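Local coordinates for transcriptional regulator, LysR family (PDB 3SZP), which activates virulence genes of Vibrio cholerae as a LysR-type transcription factor, probably by binding DNA through a winged helix-turn-helix domain, at residues A[199-202]-A[203-207]. Sequence-based numbering, arbitrary orientation.
Sequences LTNS and QGETV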
loop_
_atom_site.group_PDB
_atom_site.type_symbol
_atom_site.label_atom_id
_atom_site.label_comp_id
_atom_site.label_asym_id
_atom_site.label_seq_id
_atom_site.Cartn_x
_atom_site.Cartn_y
_atom_site.Cartn_z
ATOM N N LEU A 199 41.574 -8.334 -1.236
ATOM C CA LEU A 199 42.866 -7.819 -1.642
ATOM C C LEU A 199 43.976 -8.764 -1.250
ATOM O O LEU A 199 43.976 -9.311 -0.148
ATOM C CB LEU A 199 43.105 -6.459 -1.011
ATOM C CG LEU A 199 42.015 -5.414 -1.222
ATOM C CD1 LEU A 199 42.137 -4.296 -0.192
ATOM C CD2 LEU A 199 42.078 -4.877 -2.637
ATOM N N THR A 200 44.935 -8.932 -2.152
ATOM C CA THR A 200 46.066 -9.818 -1.926
ATOM C C THR A 200 47.376 -9.075 -2.200
ATOM O O THR A 200 47.499 -8.386 -3.211
ATOM C CB THR A 200 45.965 -11.048 -2.844
ATOM O OG1 THR A 200 44.703 -11.687 -2.620
ATOM C CG2 THR A 200 47.100 -12.044 -2.573
ATOM N N ASN A 201 48.343 -9.190 -1.295
ATOM C CA ASN A 201 49.628 -8.545 -1.530
ATOM C C ASN A 201 50.596 -9.521 -2.173
ATOM O O ASN A 201 50.233 -10.676 -2.409
ATOM C CB ASN A 201 50.193 -7.866 -0.268
ATOM C CG ASN A 201 50.791 -8.846 0.739
ATOM O OD1 ASN A 201 50.914 -10.048 0.482
ATOM N ND2 ASN A 201 51.180 -8.316 1.900
ATOM N N SER A 202 51.813 -9.077 -2.476
ATOM C CA SER A 202 52.726 -9.953 -3.195
ATOM C C SER A 202 53.262 -11.090 -2.324
ATOM O O SER A 202 53.781 -12.068 -2.842
ATOM C CB SER A 202 53.866 -9.162 -3.849
ATOM O OG SER A 202 54.435 -8.272 -2.916
ATOM N N GLN A 203 53.125 -10.971 -1.010
ATOM C CA GLN A 203 53.523 -12.050 -0.113
ATOM C C GLN A 203 52.440 -13.119 -0.038
ATOM O O GLN A 203 52.654 -14.193 0.515
ATOM C CB GLN A 203 53.808 -11.513 1.294
ATOM C CG GLN A 203 55.169 -10.887 1.447
ATOM C CD GLN A 203 55.523 -10.001 0.272
ATOM O OE1 GLN A 203 54.848 -8.991 0.007
ATOM N NE2 GLN A 203 56.569 -10.385 -0.461
ATOM N N GLY A 204 51.271 -12.808 -0.582
ATOM C CA GLY A 204 50.164 -13.747 -0.573
ATOM C C GLY A 204 49.176 -13.486 0.546
ATOM O O GLY A 204 48.184 -14.192 0.692
ATOM N N GLU A 205 49.435 -12.461 1.345
ATOM C CA GLU A 205 48.482 -12.090 2.363
ATOM C C GLU A 205 47.228 -11.570 1.689
ATOM O O GLU A 205 47.297 -10.832 0.699
ATOM C CB GLU A 205 49.042 -11.001 3.257
ATOM C CG GLU A 205 50.085 -11.443 4.237
ATOM C CD GLU A 205 50.554 -10.265 5.047
ATOM O OE1 GLU A 205 51.459 -9.544 4.573
ATOM O OE2 GLU A 205 49.987 -10.037 6.132
ATOM N N THR A 206 46.077 -11.927 2.239
ATOM C CA THR A 206 44.835 -11.469 1.666
ATOM C C THR A 206 43.963 -10.880 2.735
ATOM O O THR A 206 43.830 -11.437 3.819
ATOM C CB THR A 206 44.050 -12.601 1.062
ATOM O OG1 THR A 206 43.401 -13.295 2.130
ATOM C CG2 THR A 206 44.979 -13.538 0.308
ATOM N N VAL A 207 43.338 -9.764 2.400
ATOM C CA VAL A 207 42.446 -9.099 3.317
ATOM C C VAL A 207 41.079 -8.984 2.658
ATOM O O VAL A 207 40.978 -8.676 1.468
ATOM C CB VAL A 207 43.008 -7.723 3.709
ATOM C CG1 VAL A 207 41.959 -6.877 4.380
ATOM C CG2 VAL A 207 44.200 -7.902 4.631
#
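Asn201 reaches across the mouth of a tight turn and meets Glu205 with both ends of its amide. Its CG sits between the backbone N and the carbonyl carbon (chi1 76°), which turns the amide in toward the turn, where OD1 faces backbone N-H groups. Asn201 OD1 accepts a hydrogen bond from Glu205 N (3.0 Å), the donor lying above the plane of the Asn201 side-chain amide, and a weak one from Gln203 N. On the other branch, Asn201 ND2 donates to Glu205 OE1 (3.0 Å). The amide and carboxylate planes are 70° apart, and OE1 is approached from above the carboxylate rather than within its plane. Glu205 OE2 is hydrogen-bonded to His179 NE2, so each carboxylate oxygen has a partner.

The backbone closes a type I turn from Asn201 to Gly204, with Gly204 N bonded to Asn201 O at 3.0 Å. Gly204, at phi 98°, takes a conformation that suits a residue lacking a side chain. Asn201 N donates to Glu205 O at 2.8 Å. Thr200 and Thr206 then stand side by side on one face as a non-hydrogen-bonded pair, Thr200 OG1 lying 3.5 Å from Thr206 CG2. Leu199 and Val207 form the following hydrogen-bonded pair, their side chains on the opposite face and Leu199 packing on Leu183. Ser202 OG bonds to Asp256, tying the turn to a neighbouring loop of the same chain. The arrangement is a type I turn with a G1 beta bulge, Gly204 and Glu205 lying opposite Asn201: a 3:5 beta hairpin whose arms are strands 197-200 and 206-209 of the LysR substrate-binding domain.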